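Local coordinates for putative GAF sensor protein (Burkholderia vietnamiensis, PDB 5HL6), which probably reduces the R-sulfoxide of free methionine, as a GAF-fold member of the free methionine sulfoxide reductase family, at the interface of chains A and B. Numbering follows the deposited sequence. Chains: chain A/B, Putative GAF sensor protein.

The interface of chains A and B. Residues chain A 42-43, 46-47, 50, 76-78; chain B 74-77, 79-82.
Helix 41-53 of chain A lies against strand 72-75 of chain B and the residues that follow it, up to B:Ala82, in a two-fold symmetric interface, so each contact recurs with the chains exchanged. The structure alone does not show that this dimer is biological. B:Phe77 loses more surface to the partner than any other residue of this patch, 60 Å². Its CG takes the crowded position between the backbone N and the carbonyl carbon (chi1 67°), which sends the ring toward the helix. The ring tip meets the methyl of A:Ala50, with CZ 3.5 Å from CB. Its CE2 side lies by the methyl of A:Ala46. The side chains of A:Asn47 and B:Phe77 cross at about a right angle, while their amide and ring planes are 59° apart. The amide oxygen OD1 sits 3.5 Å from B:Phe77 CE2. Water 3 links that same oxygen to the backbone N of the poorly ordered B:Ala82. Toward the N-terminal end of the helix, A:Ala43 CB packs on B:Val74 CG1 at 3.8 Å. The CG2 branch of A:Ile42, anti to the backbone N, reaches B:Pro76 CD. The small alanine side chains probably allow the close approach: A:Ala46 CB is 3.4 Å from B:Gly75 O. The side chain of A:Gln78 bends at chi2 (-95°) and brings its amide to B:Phe77 and B:Gly79. Its NE2 hydrogen-bonds water 2, which rests over the centre of the B:Phe77 ring, 3.8 Å above the plane. Water 2 also binds A:Ala46 O and B:Phe77 O. Water 1 joins the carbonyl oxygens of both Phe77 copies. B:Gly79 N donates almost straight to an in-plane lone pair of A:Gln78 OE1, 3.2 Å away.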
# COMPACT_ATOMS: atom_id res chain seq x y z
N ILE A 42 -2.24 -9.11 5.54
CA ILE A 42 -1.69 -8.11 4.62
C ILE A 42 -2.74 -7.71 3.60
O ILE A 42 -2.91 -6.53 3.28
CB ILE A 42 -0.42 -8.66 3.93
CG1 ILE A 42 0.65 -8.98 4.96
CG2 ILE A 42 0.10 -7.65 2.92
CD1 ILE A 42 1.08 -7.78 5.78
N ALA A 43 -3.44 -8.71 3.05
CA ALA A 43 -4.55 -8.43 2.16
C ALA A 43 -5.56 -7.52 2.84
O ALA A 43 -6.00 -6.51 2.27
CB ALA A 43 -5.21 -9.73 1.71
N ALA A 46 -4.20 -3.96 3.24
CA ALA A 46 -4.13 -3.21 1.99
C ALA A 46 -5.53 -2.82 1.49
O ALA A 46 -5.74 -1.68 1.05
CB ALA A 46 -3.37 -4.02 0.94
N ASN A 47 -6.50 -3.73 1.58
CA ASN A 47 -7.85 -3.43 1.12
C ASN A 47 -8.53 -2.40 2.01
O ASN A 47 -9.24 -1.52 1.52
CB ASN A 47 -8.69 -4.70 1.06
CG ASN A 47 -8.41 -5.49 -0.20
OD1 ASN A 47 -8.15 -4.91 -1.24
ND2 ASN A 47 -8.44 -6.82 -0.09
N ALA A 50 -7.15 0.96 1.05
CA ALA A 50 -7.75 1.40 -0.20
C ALA A 50 -9.20 1.81 -0.02
O ALA A 50 -9.65 2.79 -0.63
CB ALA A 50 -7.64 0.28 -1.25
N PRO A 76 0.97 -1.86 4.67
CA PRO A 76 0.25 -1.37 3.48
C PRO A 76 -0.29 0.04 3.71
O PRO A 76 -0.73 0.38 4.81
CB PRO A 76 -0.89 -2.39 3.31
CG PRO A 76 -0.31 -3.66 3.93
CD PRO A 76 0.46 -3.16 5.13
N PHE A 77 -0.23 0.86 2.66
CA PHE A 77 -0.74 2.23 2.74
C PHE A 77 -1.08 2.73 1.34
O PHE A 77 -0.59 2.20 0.34
CB PHE A 77 0.28 3.17 3.40
CG PHE A 77 1.53 3.42 2.56
CD1 PHE A 77 1.60 4.49 1.68
CD2 PHE A 77 2.65 2.60 2.69
CE1 PHE A 77 2.74 4.73 0.93
CE2 PHE A 77 3.79 2.83 1.93
CZ PHE A 77 3.84 3.89 1.04
N GLN A 78 -1.91 3.78 1.29
CA GLN A 78 -2.16 4.54 0.08
C GLN A 78 -1.54 5.93 0.20
O GLN A 78 -1.65 6.58 1.25
CB GLN A 78 -3.67 4.66 -0.20
CG GLN A 78 -4.37 3.32 -0.36
CD GLN A 78 -4.49 2.89 -1.81
OE1 GLN A 78 -4.57 3.72 -2.71
NE2 GLN A 78 -4.52 1.58 -2.04
N VAL B 74 -3.78 -10.75 -2.62
CA VAL B 74 -3.33 -9.39 -2.86
C VAL B 74 -2.42 -8.94 -1.73
O VAL B 74 -2.66 -9.25 -0.55
CB VAL B 74 -4.51 -8.43 -3.04
CG1 VAL B 74 -5.24 -8.16 -1.70
CG2 VAL B 74 -4.05 -7.12 -3.67
N GLY B 75 -1.34 -8.23 -2.08
CA GLY B 75 -0.43 -7.63 -1.12
C GLY B 75 -0.59 -6.12 -1.14
O GLY B 75 -1.66 -5.62 -1.48
N PRO B 76 0.45 -5.36 -0.76
CA PRO B 76 0.34 -3.90 -0.83
C PRO B 76 0.06 -3.44 -2.25
O PRO B 76 0.57 -4.02 -3.22
CB PRO B 76 1.71 -3.41 -0.34
CG PRO B 76 2.29 -4.55 0.44
CD PRO B 76 1.77 -5.79 -0.27
N PHE B 77 -0.74 -2.38 -2.38
CA PHE B 77 -1.03 -1.81 -3.70
C PHE B 77 -1.51 -0.37 -3.55
O PHE B 77 -2.00 0.03 -2.49
CB PHE B 77 -2.08 -2.64 -4.44
CG PHE B 77 -3.45 -2.61 -3.81
CD1 PHE B 77 -4.36 -1.60 -4.13
CD2 PHE B 77 -3.84 -3.58 -2.90
CE1 PHE B 77 -5.63 -1.56 -3.56
CE2 PHE B 77 -5.11 -3.54 -2.31
CZ PHE B 77 -6.00 -2.52 -2.65
N GLY B 79 -4.36 2.17 -5.46
CA GLY B 79 -5.56 2.09 -6.26
C GLY B 79 -6.76 1.70 -5.42
O GLY B 79 -6.68 1.51 -4.21
N LYS B 80 -7.92 1.61 -6.10
CA LYS B 80 -9.13 1.16 -5.42
C LYS B 80 -9.03 -0.34 -5.14
O LYS B 80 -8.22 -1.04 -5.74
CB LYS B 80 -10.36 1.48 -6.28
N PRO B 81 -9.82 -0.86 -4.19
CA PRO B 81 -9.85 -2.31 -3.96
C PRO B 81 -10.07 -3.05 -5.27
O PRO B 81 -10.83 -2.59 -6.13
CB PRO B 81 -11.03 -2.49 -3.00
CG PRO B 81 -11.14 -1.19 -2.28
CD PRO B 81 -10.70 -0.13 -3.25
N ALA B 82 -9.36 -4.16 -5.45
CA ALA B 82 -9.45 -4.94 -6.69
C ALA B 82 -9.78 -6.40 -6.36
O ALA B 82 -10.66 -6.67 -5.54
CB ALA B 82 -8.16 -4.84 -7.49
O HOH W 1 -0.78 -0.81 -0.01
O HOH W 2 -3.71 -0.44 -0.20
O HOH W 3 -7.64 -5.48 -4.01